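Local structure of staphylococcal nuclease domain-containing protein 1 (2WAC) at residues F18-S22 against D87-K91; L57-T63 against R98-L102; L32-H37 against Q67-A71. The protein cleaves both RNA and DNA as an endonuclease, takes part in RNA silencing, and binds peptides carrying symmetrically dimethylated arginine through its Tudor domain. One frame throughout, in Å; residues are numbered along the deposited sequence.

All three contacts lie in the extended Tudor domain. Contact 2 pairs strands 57-61 and 99-101 in the sheet of the Tudor barrel. Contact 3 sets helix 26-42 on the neighbouring strand 68-77; its centre is about 9 Å from that of contact 2. Contact 1 joins loop 87-91 to strand 17-22 of the nuclease-like part, with centres about 15 Å from contact 3 and about 17 Å from contact 2. The salt bridge from Asp-87 OD1 to Arg-70 NH2, 2.9 Å, ties contact 1 to contact 3. Each contact includes residues of the region 62-90 involved in dimethylarginine binding. Phe-62, Tyr-69, Tyr-85 and Tyr-88 probably form its aromatic cage, as in related Tudor domains.

Contact 1: F18-S22 against D87-K91; sequences FFAQS and DYGNK
Phe-19 lays its ring against Gly-89, where a strand of the nuclease-like part meets a loop of the Tudor barrel. Gly-89 CA sits over one face of the Phe-19 ring in a CH-pi contact, 3.5 Å from the ring centroid. Gly-89 O also lies over a face, 3.4 Å from Phe-19 CE1. The ring takes this place because Phe-19 CG stands anti to its own carbonyl carbon (chi1 -73°). Gly-89 has no side chain, and this is what lets its CA come so close to the ring. An alanine in place of Phe-19 would probably strip Gly-89 CA of its ring cover and open a gap between strand and loop.

Gln-21 makes the polar half of the contact. Its chain is extended beyond CG, and Gln-21 NE2 donates to Asp-87 O at 2.7 Å. The bond is nearly straight (163°), and the acceptor lies in the plane of the Gln-21 amide. Gln-21 NE2 also passes 3.7 Å from Tyr-88 CD1, with amide and ring planes 57° apart.

Further out, Leu-29 of helix 26-42 touches Gln-21, Asp-87 and Tyr-88. Thr-10 OG1 bonds to Tyr-88 O and so ties the loop to strand 5-12. Asp-87 CB points away from strand 18-22, and Asp-87 OD1 bonds to Tyr-112 N.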
ATOM      1  N   PHE A  18       1.985   1.721   2.208  1.00 22.04           N
ATOM      2  CA  PHE A  18       0.607   1.490   1.796  1.00 21.75           C
ATOM      3  C   PHE A  18       0.484   1.542   0.283  1.00 21.60           C
ATOM      4  O   PHE A  18       1.287   2.188  -0.390  1.00 21.48           O
ATOM      5  CB  PHE A  18      -0.347   2.503   2.457  1.00 21.56           C
ATOM      6  CG  PHE A  18      -0.059   3.938   2.097  1.00 21.25           C
ATOM      7  CD1 PHE A  18       0.844   4.691   2.844  1.00 20.44           C
ATOM      8  CD2 PHE A  18      -0.691   4.536   1.008  1.00 20.79           C
ATOM      9  CE1 PHE A  18       1.119   6.016   2.510  1.00 20.47           C
ATOM     10  CE2 PHE A  18      -0.421   5.858   0.664  1.00 20.70           C
ATOM     11  CZ  PHE A  18       0.484   6.601   1.418  1.00 20.07           C
ATOM     12  N   PHE A  19      -0.521   0.848  -0.243  1.00 21.45           N
ATOM     13  CA  PHE A  19      -0.854   0.919  -1.657  1.00 21.44           C
ATOM     14  C   PHE A  19      -2.104   1.761  -1.842  1.00 21.59           C
ATOM     15  O   PHE A  19      -3.073   1.629  -1.087  1.00 21.67           O
ATOM     16  CB  PHE A  19      -1.078  -0.480  -2.237  1.00 21.39           C
ATOM     17  CG  PHE A  19       0.181  -1.280  -2.408  1.00 20.97           C
ATOM     18  CD1 PHE A  19       0.804  -1.873  -1.313  1.00 21.17           C
ATOM     19  CD2 PHE A  19       0.734  -1.464  -3.671  1.00 20.53           C
ATOM     20  CE1 PHE A  19       1.967  -2.624  -1.471  1.00 21.03           C
ATOM     21  CE2 PHE A  19       1.892  -2.209  -3.839  1.00 20.82           C
ATOM     22  CZ  PHE A  19       2.512  -2.790  -2.737  1.00 20.90           C
ATOM     23  N   ALA A  20      -2.078   2.624  -2.852  1.00 21.68           N
ATOM     24  CA  ALA A  20      -3.211   3.487  -3.154  1.00 21.89           C
ATOM     25  C   ALA A  20      -3.609   3.403  -4.625  1.00 22.05           C
ATOM     26  O   ALA A  20      -2.751   3.311  -5.504  1.00 21.98           O
ATOM     27  CB  ALA A  20      -2.897   4.928  -2.768  1.00 21.71           C
ATOM     28  N   GLN A  21      -4.917   3.423  -4.873  1.00 22.37           N
ATOM     29  CA  GLN A  21      -5.465   3.531  -6.223  1.00 22.82           C
ATOM     30  C   GLN A  21      -5.896   4.968  -6.481  1.00 23.17           C
ATOM     31  O   GLN A  21      -6.396   5.639  -5.581  1.00 23.13           O
ATOM     32  CB  GLN A  21      -6.687   2.622  -6.392  1.00 22.68           C
ATOM     33  CG  GLN A  21      -6.403   1.128  -6.400  1.00 22.92           C
ATOM     34  CD  GLN A  21      -7.672   0.290  -6.285  1.00 23.11           C
ATOM     35  OE1 GLN A  21      -8.744   0.802  -5.956  1.00 23.42           O
ATOM     36  NE2 GLN A  21      -7.550  -1.007  -6.541  1.00 23.07           N
ATOM     37  N   SER A  22      -5.715   5.428  -7.716  1.00 23.73           N
ATOM     38  CA  SER A  22      -6.238   6.720  -8.151  1.00 24.45           C
ATOM     39  C   SER A  22      -7.759   6.630  -8.324  1.00 24.96           C
ATOM     40  O   SER A  22      -8.261   5.685  -8.936  1.00 24.91           O
ATOM     41  CB  SER A  22      -5.572   7.136  -9.466  1.00 24.35           C
ATOM     42  OG  SER A  22      -6.178   8.292 -10.013  1.00 24.47           O
ATOM     43  N   ASP A  87      -2.834  -4.602  -8.851  1.00 22.01           N
ATOM     44  CA  ASP A  87      -3.907  -3.616  -8.911  1.00 22.19           C
ATOM     45  C   ASP A  87      -4.508  -3.308  -7.536  1.00 22.39           C
ATOM     46  O   ASP A  87      -5.385  -2.443  -7.418  1.00 22.35           O
ATOM     47  CB  ASP A  87      -4.981  -4.065  -9.907  1.00 22.09           C
ATOM     48  CG  ASP A  87      -4.457  -4.152 -11.333  1.00 21.96           C
ATOM     49  OD1 ASP A  87      -3.629  -3.299 -11.725  1.00 21.82           O
ATOM     50  OD2 ASP A  87      -4.875  -5.070 -12.067  1.00 21.61           O
ATOM     51  N   TYR A  88      -4.015  -4.001  -6.506  1.00 22.58           N
ATOM     52  CA  TYR A  88      -4.550  -3.883  -5.141  1.00 22.81           C
ATOM     53  C   TYR A  88      -3.480  -3.709  -4.063  1.00 22.91           C
ATOM     54  O   TYR A  88      -3.646  -2.896  -3.151  1.00 23.17           O
ATOM     55  CB  TYR A  88      -5.454  -5.078  -4.811  1.00 22.84           C
ATOM     56  CG  TYR A  88      -6.637  -5.179  -5.742  1.00 22.89           C
ATOM     57  CD1 TYR A  88      -7.820  -4.492  -5.475  1.00 22.88           C
ATOM     58  CD2 TYR A  88      -6.561  -5.938  -6.913  1.00 22.91           C
ATOM     59  CE1 TYR A  88      -8.906  -4.567  -6.343  1.00 22.82           C
ATOM     60  CE2 TYR A  88      -7.636  -6.015  -7.786  1.00 22.70           C
ATOM     61  CZ  TYR A  88      -8.805  -5.333  -7.495  1.00 22.71           C
ATOM     62  OH  TYR A  88      -9.870  -5.416  -8.360  1.00 22.47           O
ATOM     63  N   GLY A  89      -2.400  -4.478  -4.159  1.00 22.93           N
ATOM     64  CA  GLY A  89      -1.274  -4.319  -3.246  1.00 22.92           C
ATOM     65  C   GLY A  89      -0.980  -5.465  -2.298  1.00 22.99           C
ATOM     66  O   GLY A  89       0.089  -5.499  -1.685  1.00 23.03           O
ATOM     67  N   ASN A  90      -1.919  -6.399  -2.157  1.00 22.91           N
ATOM     68  CA  ASN A  90      -1.674  -7.575  -1.324  1.00 22.99           C
ATOM     69  C   ASN A  90      -0.779  -8.606  -2.015  1.00 23.10           C
ATOM     70  O   ASN A  90      -0.711  -8.665  -3.243  1.00 23.09           O
ATOM     71  CB  ASN A  90      -2.985  -8.214  -0.834  1.00 22.81           C
ATOM     72  CG  ASN A  90      -3.896  -8.643  -1.971  1.00 22.74           C
ATOM     73  OD1 ASN A  90      -4.139  -7.885  -2.911  1.00 22.58           O
ATOM     74  ND2 ASN A  90      -4.418  -9.859  -1.880  1.00 21.78           N
ATOM     75  N   LYS A  91      -0.089  -9.399  -1.200  1.00 23.34           N
ATOM     76  CA  LYS A  91       0.782 -10.468  -1.670  1.00 23.57           C
ATOM     77  C   LYS A  91       0.337 -11.786  -1.057  1.00 23.42           C
ATOM     78  O   LYS A  91      -0.250 -11.801   0.028  1.00 23.43           O
ATOM     79  CB  LYS A  91       2.225 -10.214  -1.229  1.00 23.70           C
ATOM     80  CG  LYS A  91       2.935  -9.043  -1.877  1.00 24.63           C
ATOM     81  CD  LYS A  91       4.345  -8.938  -1.304  1.00 26.28           C
ATOM     82  CE  LYS A  91       5.192  -7.903  -2.022  1.00 27.41           C
ATOM     83  NZ  LYS A  91       4.781  -6.515  -1.702  1.00 28.79           N
TER

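Contact 2: L57-T63 against R98-L102; sequences LVAAQFT and RLAAL
Ala-59 and Ala-100 form an antiparallel hydrogen-bonded pair in the sheet of the Tudor barrel. Ala-59 N donates to Ala-100 O at 3.0 Å, and Ala-100 N returns the bond to Ala-59 O. Beside it, Ala-60 and Leu-99 form a non-hydrogen-bonded pair, with Leu-99 CD2 against Ala-60 CB. Gln-61 N to Arg-98 O continues the pairing beyond them with an almost straight bond (174°).

The Arg-98 side chain then folds back on the end of strand 57-61. Its CB and CD pass alongside Gln-61 O. The bend at chi3 (74°) turns the guanidinium inward, and Arg-98 NE donates to Gln-61 O at 2.9 Å. Thr-63 CG2 packs near the same NE. Arg-98 NH2 reaches Gln-61 O at 3.0 Å, but from well above the carbonyl plane. One backbone oxygen is thus gripped side-on by two nitrogens, both on the same face of its plane. Gln-61 OE1 lies over the centre of the guanidinium, 3.6 Å from Arg-98 CZ and close to NH1. The two flat groups are 19° from parallel. At the tip, NH2 makes a weak bond to Phe-62 O and a further bond to Asn-66 OD1. Asn-66 O in turn holds Gln-61 NE2, which fixes the amide above the arginine.

At the Leu-57 end, Leu-102 packs on strand 57-61. Its CD1 meets Ala-59 CB, and Leu-102 CD2 touches Leu-57 CG at 3.7 Å. One water bridges the backbones there, donating to Leu-57 O at 2.6 Å and accepting from Leu-102 N at 2.7 Å.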
ATOM      1  N   LEU A  57       4.849 -11.362 -15.381  1.00 24.10           N
ATOM      2  CA  LEU A  57       3.507 -10.828 -15.162  1.00 24.30           C
ATOM      3  C   LEU A  57       2.494 -11.897 -15.563  1.00 24.39           C
ATOM      4  O   LEU A  57       2.498 -12.368 -16.703  1.00 24.49           O
ATOM      5  CB  LEU A  57       3.285  -9.535 -15.954  1.00 24.34           C
ATOM      6  CG  LEU A  57       1.979  -8.759 -15.735  1.00 24.66           C
ATOM      7  CD1 LEU A  57       1.847  -8.240 -14.303  1.00 25.07           C
ATOM      8  CD2 LEU A  57       1.870  -7.611 -16.726  1.00 25.09           C
ATOM      9  N   VAL A  58       1.639 -12.279 -14.619  1.00 24.31           N
ATOM     10  CA  VAL A  58       0.744 -13.423 -14.798  1.00 24.27           C
ATOM     11  C   VAL A  58      -0.710 -13.120 -14.443  1.00 24.26           C
ATOM     12  O   VAL A  58      -1.037 -12.039 -13.944  1.00 24.10           O
ATOM     13  CB  VAL A  58       1.206 -14.647 -13.947  1.00 24.25           C
ATOM     14  CG1 VAL A  58       2.573 -15.143 -14.394  1.00 24.32           C
ATOM     15  CG2 VAL A  58       1.209 -14.317 -12.454  1.00 24.26           C
ATOM     16  N   ALA A  59      -1.575 -14.090 -14.723  1.00 24.19           N
ATOM     17  CA  ALA A  59      -2.898 -14.139 -14.128  1.00 24.13           C
ATOM     18  C   ALA A  59      -2.828 -15.132 -12.975  1.00 23.98           C
ATOM     19  O   ALA A  59      -2.344 -16.257 -13.141  1.00 24.15           O
ATOM     20  CB  ALA A  59      -3.928 -14.568 -15.146  1.00 24.12           C
ATOM     21  N   ALA A  60      -3.288 -14.705 -11.805  1.00 23.79           N
ATOM     22  CA  ALA A  60      -3.260 -15.537 -10.609  1.00 23.46           C
ATOM     23  C   ALA A  60      -4.655 -15.683 -10.023  1.00 23.38           C
ATOM     24  O   ALA A  60      -5.371 -14.691  -9.850  1.00 23.07           O
ATOM     25  CB  ALA A  60      -2.311 -14.948  -9.575  1.00 23.39           C
ATOM     26  N   GLN A  61      -5.032 -16.923  -9.721  1.00 23.34           N
ATOM     27  CA  GLN A  61      -6.318 -17.218  -9.098  1.00 23.42           C
ATOM     28  C   GLN A  61      -6.195 -17.095  -7.578  1.00 23.41           C
ATOM     29  O   GLN A  61      -5.681 -17.997  -6.906  1.00 23.29           O
ATOM     30  CB  GLN A  61      -6.815 -18.608  -9.505  1.00 23.47           C
ATOM     31  CG  GLN A  61      -8.319 -18.821  -9.325  1.00 23.79           C
ATOM     32  CD  GLN A  61      -8.746 -20.266  -9.542  1.00 24.55           C
ATOM     33  OE1 GLN A  61      -7.934 -21.188  -9.455  1.00 24.82           O
ATOM     34  NE2 GLN A  61     -10.029 -20.468  -9.822  1.00 24.62           N
ATOM     35  N   PHE A  62      -6.658 -15.958  -7.061  1.00 23.48           N
ATOM     36  CA  PHE A  62      -6.626 -15.617  -5.636  1.00 23.62           C
ATOM     37  C   PHE A  62      -7.271 -16.729  -4.808  1.00 23.84           C
ATOM     38  O   PHE A  62      -8.364 -17.193  -5.135  1.00 23.74           O
ATOM     39  CB  PHE A  62      -7.349 -14.271  -5.439  1.00 23.65           C
ATOM     40  CG  PHE A  62      -7.178 -13.643  -4.071  1.00 23.51           C
ATOM     41  CD1 PHE A  62      -6.063 -13.901  -3.277  1.00 23.35           C
ATOM     42  CD2 PHE A  62      -8.133 -12.739  -3.604  1.00 23.81           C
ATOM     43  CE1 PHE A  62      -5.919 -13.302  -2.026  1.00 23.46           C
ATOM     44  CE2 PHE A  62      -7.994 -12.125  -2.359  1.00 23.76           C
ATOM     45  CZ  PHE A  62      -6.883 -12.408  -1.567  1.00 23.77           C
ATOM     46  N   THR A  63      -6.583 -17.166  -3.752  1.00 24.15           N
ATOM     47  CA  THR A  63      -7.069 -18.277  -2.921  1.00 24.52           C
ATOM     48  C   THR A  63      -8.329 -17.928  -2.130  1.00 24.65           C
ATOM     49  O   THR A  63      -9.064 -18.823  -1.712  1.00 24.76           O
ATOM     50  CB  THR A  63      -5.995 -18.815  -1.941  1.00 24.50           C
ATOM     51  OG1 THR A  63      -5.559 -17.769  -1.062  1.00 24.64           O
ATOM     52  CG2 THR A  63      -4.812 -19.370  -2.692  1.00 24.72           C
ATOM     53  N   ARG A  98      -1.958 -22.480  -9.933  1.00 24.00           N
ATOM     54  CA  ARG A  98      -2.979 -21.428  -9.900  1.00 24.20           C
ATOM     55  C   ARG A  98      -2.510 -20.171 -10.638  1.00 24.55           C
ATOM     56  O   ARG A  98      -3.098 -19.092 -10.505  1.00 24.52           O
ATOM     57  CB  ARG A  98      -3.371 -21.101  -8.457  1.00 24.10           C
ATOM     58  CG  ARG A  98      -4.189 -22.189  -7.783  1.00 23.58           C
ATOM     59  CD  ARG A  98      -4.507 -21.844  -6.342  1.00 22.63           C
ATOM     60  NE  ARG A  98      -5.540 -20.813  -6.225  1.00 21.37           N
ATOM     61  CZ  ARG A  98      -6.840 -21.056  -6.074  1.00 20.73           C
ATOM     62  NH1 ARG A  98      -7.301 -22.301  -6.024  1.00 19.86           N
ATOM     63  NH2 ARG A  98      -7.686 -20.042  -5.974  1.00 19.65           N
ATOM     64  N   LEU A  99      -1.441 -20.327 -11.417  1.00 24.94           N
ATOM     65  CA  LEU A  99      -0.923 -19.258 -12.260  1.00 25.52           C
ATOM     66  C   LEU A  99      -1.096 -19.617 -13.726  1.00 26.00           C
ATOM     67  O   LEU A  99      -0.966 -20.781 -14.110  1.00 26.08           O
ATOM     68  CB  LEU A  99       0.556 -18.990 -11.960  1.00 25.39           C
ATOM     69  CG  LEU A  99       0.973 -18.728 -10.506  1.00 25.43           C
ATOM     70  CD1 LEU A  99       2.478 -18.563 -10.398  1.00 24.97           C
ATOM     71  CD2 LEU A  99       0.264 -17.518  -9.920  1.00 24.66           C
ATOM     72  N   ALA A 100      -1.394 -18.609 -14.538  1.00 26.73           N
ATOM     73  CA  ALA A 100      -1.500 -18.781 -15.981  1.00 27.38           C
ATOM     74  C   ALA A 100      -0.846 -17.601 -16.686  1.00 27.93           C
ATOM     75  O   ALA A 100      -0.626 -16.548 -16.077  1.00 27.88           O
ATOM     76  CB  ALA A 100      -2.957 -18.911 -16.393  1.00 27.39           C
ATOM     77  N   ALA A 101      -0.525 -17.783 -17.965  1.00 28.61           N
ATOM     78  CA  ALA A 101      -0.026 -16.688 -18.786  1.00 29.26           C
ATOM     79  C   ALA A 101      -1.118 -15.632 -18.910  1.00 29.70           C
ATOM     80  O   ALA A 101      -2.271 -15.949 -19.218  1.00 29.89           O
ATOM     81  CB  ALA A 101       0.398 -17.193 -20.159  1.00 29.20           C
ATOM     82  N   LEU A 102      -0.751 -14.384 -18.636  1.00 30.24           N
ATOM     83  CA  LEU A 102      -1.650 -13.255 -18.817  1.00 30.69           C
ATOM     84  C   LEU A 102      -1.676 -12.887 -20.300  1.00 31.04           C
ATOM     85  O   LEU A 102      -0.617 -12.675 -20.899  1.00 31.05           O
ATOM     86  CB  LEU A 102      -1.192 -12.064 -17.966  1.00 30.72           C
ATOM     87  CG  LEU A 102      -2.085 -10.824 -17.826  1.00 30.64           C
ATOM     88  CD1 LEU A 102      -3.397 -11.137 -17.115  1.00 30.52           C
ATOM     89  CD2 LEU A 102      -1.338  -9.731 -17.089  1.00 30.50           C
TER
HETATM   90  O   HOH W   1       1.901 -13.828 -18.785  1.00 28.43           O

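Contact 3: L32-H37 against Q67-A71; sequences LMSKLH and QWYRA
Met-33 and Leu-36 lie on a helix that runs across the Tudor barrel strand carrying Trp-68 and Tyr-69. The axes of helix 32-37 and strand 68-71 approach to 8.6 Å, with 118° between their directions. This helix follows strand 17-22 of the nuclease-like part and lies over the barrel sheet.

Leu-36 points toward the strand. Leu-36 CD2 rests on the backbone, 3.4 Å from Trp-68 O. Met-33 curls in, bent at chi2 and chi3, and brings SD 4.1 Å from Tyr-69 CD2. This is a Met-aromatic contact, with the sulfur placed obliquely to the ring. Tyr-88 touches Met-33 as well, while Tyr-69 OH bonds to Asp-65.

Leu-32 covers Arg-70. With chi1 at -166°, which puts CG opposite the backbone N, the branch reaches the arginine: Leu-32 CD1 lies over the centre of the guanidinium, 3.9 Å from Arg-70 CZ. CD2 packs on the aliphatic part of the same arginine. The charged end is held elsewhere: besides its salt bridge to Asp-87, Arg-70 NH2 bonds to Lys-110 O, and NH1 bonds to Phe-106 O and Glu-109 O. These bonds fix the flat group that the leucine covers.

At the more exposed end of the contact, Gln-67 OE1 sits at the edge of the His-37 ring. His-37 ND1 donates to Gln-67 OE1 over 3.3 Å, with the acceptor in the imidazole plane and the bond bent to 139°.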
ATOM      1  N   LEU A  32     -11.361  -3.648 -16.727  1.00 23.66           N
ATOM      2  CA  LEU A  32     -10.326  -4.675 -16.893  1.00 23.44           C
ATOM      3  C   LEU A  32     -10.688  -5.967 -16.158  1.00 23.29           C
ATOM      4  O   LEU A  32     -10.569  -7.057 -16.720  1.00 23.31           O
ATOM      5  CB  LEU A  32      -8.962  -4.147 -16.413  1.00 23.39           C
ATOM      6  CG  LEU A  32      -7.660  -4.890 -16.761  1.00 23.33           C
ATOM      7  CD1 LEU A  32      -6.469  -3.943 -16.691  1.00 23.17           C
ATOM      8  CD2 LEU A  32      -7.416  -6.090 -15.861  1.00 23.12           C
ATOM      9  N   MET A  33     -11.131  -5.834 -14.908  1.00 23.19           N
ATOM     10  CA  MET A  33     -11.501  -6.980 -14.076  1.00 23.13           C
ATOM     11  C   MET A  33     -12.707  -7.740 -14.619  1.00 22.97           C
ATOM     12  O   MET A  33     -12.798  -8.958 -14.462  1.00 22.85           O
ATOM     13  CB  MET A  33     -11.750  -6.550 -12.626  1.00 23.17           C
ATOM     14  CG  MET A  33     -10.482  -6.347 -11.791  1.00 23.68           C
ATOM     15  SD  MET A  33      -9.459  -7.830 -11.621  1.00 24.38           S
ATOM     16  CE  MET A  33      -8.298  -7.593 -12.951  1.00 24.48           C
ATOM     17  N   SER A  34     -13.621  -7.014 -15.257  1.00 22.90           N
ATOM     18  CA  SER A  34     -14.807  -7.607 -15.872  1.00 22.85           C
ATOM     19  C   SER A  34     -14.466  -8.375 -17.151  1.00 22.84           C
ATOM     20  O   SER A  34     -15.056  -9.421 -17.426  1.00 22.89           O
ATOM     21  CB  SER A  34     -15.858  -6.533 -16.161  1.00 22.83           C
ATOM     22  OG  SER A  34     -17.056  -7.108 -16.651  1.00 22.78           O
ATOM     23  N   LYS A  35     -13.520  -7.848 -17.925  1.00 22.84           N
ATOM     24  CA  LYS A  35     -13.076  -8.495 -19.160  1.00 22.86           C
ATOM     25  C   LYS A  35     -12.204  -9.715 -18.865  1.00 22.91           C
ATOM     26  O   LYS A  35     -12.277 -10.720 -19.573  1.00 22.90           O
ATOM     27  CB  LYS A  35     -12.327  -7.505 -20.057  1.00 22.79           C
ATOM     28  CG  LYS A  35     -13.193  -6.382 -20.609  1.00 22.89           C
ATOM     29  CD  LYS A  35     -12.359  -5.367 -21.379  1.00 22.97           C
ATOM     30  CE  LYS A  35     -13.177  -4.142 -21.762  1.00 23.25           C
ATOM     31  NZ  LYS A  35     -14.332  -4.474 -22.647  1.00 23.64           N
ATOM     32  N   LEU A  36     -11.385  -9.614 -17.817  1.00 22.98           N
ATOM     33  CA  LEU A  36     -10.535 -10.717 -17.370  1.00 23.16           C
ATOM     34  C   LEU A  36     -11.362 -11.888 -16.837  1.00 23.26           C
ATOM     35  O   LEU A  36     -11.087 -13.047 -17.163  1.00 23.30           O
ATOM     36  CB  LEU A  36      -9.528 -10.236 -16.315  1.00 23.09           C
ATOM     37  CG  LEU A  36      -8.392 -11.190 -15.916  1.00 23.32           C
ATOM     38  CD1 LEU A  36      -7.473 -11.503 -17.095  1.00 23.46           C
ATOM     39  CD2 LEU A  36      -7.588 -10.626 -14.759  1.00 23.14           C
ATOM     40  N   HIS A  37     -12.368 -11.577 -16.021  1.00 23.48           N
ATOM     41  CA  HIS A  37     -13.304 -12.578 -15.510  1.00 23.76           C
ATOM     42  C   HIS A  37     -13.984 -13.346 -16.648  1.00 23.92           C
ATOM     43  O   HIS A  37     -14.041 -14.577 -16.621  1.00 23.94           O
ATOM     44  CB  HIS A  37     -14.355 -11.922 -14.607  1.00 23.79           C
ATOM     45  CG  HIS A  37     -15.500 -12.822 -14.261  1.00 24.09           C
ATOM     46  ND1 HIS A  37     -15.476 -13.674 -13.177  1.00 24.47           N
ATOM     47  CD2 HIS A  37     -16.701 -13.008 -14.858  1.00 24.48           C
ATOM     48  CE1 HIS A  37     -16.613 -14.344 -13.122  1.00 24.48           C
ATOM     49  NE2 HIS A  37     -17.374 -13.958 -14.130  1.00 24.61           N
ATOM     50  N   GLN A  67     -11.106 -16.034  -7.928  1.00 24.54           N
ATOM     51  CA  GLN A  67     -11.165 -15.175  -9.107  1.00 24.47           C
ATOM     52  C   GLN A  67      -9.758 -14.850  -9.605  1.00 24.19           C
ATOM     53  O   GLN A  67      -8.789 -14.918  -8.841  1.00 24.15           O
ATOM     54  CB  GLN A  67     -11.974 -13.899  -8.831  1.00 24.58           C
ATOM     55  CG  GLN A  67     -13.411 -14.132  -8.326  1.00 25.34           C
ATOM     56  CD  GLN A  67     -14.235 -15.054  -9.217  1.00 26.71           C
ATOM     57  OE1 GLN A  67     -14.211 -14.947 -10.446  1.00 27.54           O
ATOM     58  NE2 GLN A  67     -14.980 -15.963  -8.594  1.00 27.17           N
ATOM     59  N   TRP A  68      -9.653 -14.518 -10.889  1.00 23.94           N
ATOM     60  CA  TRP A  68      -8.366 -14.259 -11.533  1.00 23.63           C
ATOM     61  C   TRP A  68      -7.998 -12.770 -11.491  1.00 23.62           C
ATOM     62  O   TRP A  68      -8.819 -11.909 -11.818  1.00 23.38           O
ATOM     63  CB  TRP A  68      -8.385 -14.774 -12.977  1.00 23.66           C
ATOM     64  CG  TRP A  68      -8.515 -16.280 -13.098  1.00 23.49           C
ATOM     65  CD1 TRP A  68      -9.672 -16.998 -13.225  1.00 23.55           C
ATOM     66  CD2 TRP A  68      -7.446 -17.238 -13.111  1.00 23.36           C
ATOM     67  NE1 TRP A  68      -9.390 -18.343 -13.314  1.00 23.38           N
ATOM     68  CE2 TRP A  68      -8.032 -18.517 -13.249  1.00 23.45           C
ATOM     69  CE3 TRP A  68      -6.050 -17.138 -13.022  1.00 23.64           C
ATOM     70  CZ2 TRP A  68      -7.270 -19.692 -13.294  1.00 23.35           C
ATOM     71  CZ3 TRP A  68      -5.291 -18.308 -13.069  1.00 23.48           C
ATOM     72  CH2 TRP A  68      -5.907 -19.568 -13.204  1.00 23.33           C
ATOM     73  N   TYR A  69      -6.762 -12.486 -11.076  1.00 23.56           N
ATOM     74  CA  TYR A  69      -6.242 -11.119 -10.958  1.00 23.55           C
ATOM     75  C   TYR A  69      -4.896 -10.983 -11.685  1.00 23.40           C
ATOM     76  O   TYR A  69      -4.207 -11.977 -11.914  1.00 23.38           O
ATOM     77  CB  TYR A  69      -6.047 -10.742  -9.482  1.00 23.73           C
ATOM     78  CG  TYR A  69      -7.304 -10.710  -8.632  1.00 24.01           C
ATOM     79  CD1 TYR A  69      -7.926 -11.889  -8.221  1.00 24.36           C
ATOM     80  CD2 TYR A  69      -7.850  -9.500  -8.209  1.00 24.73           C
ATOM     81  CE1 TYR A  69      -9.075 -11.865  -7.438  1.00 24.68           C
ATOM     82  CE2 TYR A  69      -8.998  -9.463  -7.418  1.00 24.89           C
ATOM     83  CZ  TYR A  69      -9.604 -10.651  -7.038  1.00 24.94           C
ATOM     84  OH  TYR A  69     -10.737 -10.622  -6.257  1.00 25.38           O
ATOM     85  N   ARG A  70      -4.524  -9.754 -12.044  1.00 23.23           N
ATOM     86  CA  ARG A  70      -3.185  -9.484 -12.574  1.00 23.09           C
ATOM     87  C   ARG A  70      -2.178  -9.567 -11.430  1.00 23.05           C
ATOM     88  O   ARG A  70      -2.427  -9.044 -10.340  1.00 22.91           O
ATOM     89  CB  ARG A  70      -3.109  -8.105 -13.236  1.00 23.03           C
ATOM     90  CG  ARG A  70      -4.046  -7.901 -14.414  1.00 22.81           C
ATOM     91  CD  ARG A  70      -3.552  -6.790 -15.332  1.00 22.70           C
ATOM     92  NE  ARG A  70      -3.478  -5.485 -14.674  1.00 22.73           N
ATOM     93  CZ  ARG A  70      -2.924  -4.399 -15.208  1.00 22.74           C
ATOM     94  NH1 ARG A  70      -2.380  -4.446 -16.419  1.00 22.27           N
ATOM     95  NH2 ARG A  70      -2.909  -3.260 -14.527  1.00 22.70           N
ATOM     96  N   ALA A  71      -1.051 -10.229 -11.671  1.00 23.02           N
ATOM     97  CA  ALA A  71      -0.068 -10.454 -10.614  1.00 23.10           C
ATOM     98  C   ALA A  71       1.364 -10.475 -11.130  1.00 23.16           C
ATOM     99  O   ALA A  71       1.622 -10.893 -12.257  1.00 23.08           O
ATOM    100  CB  ALA A  71      -0.383 -11.747  -9.860  1.00 22.96           C
TER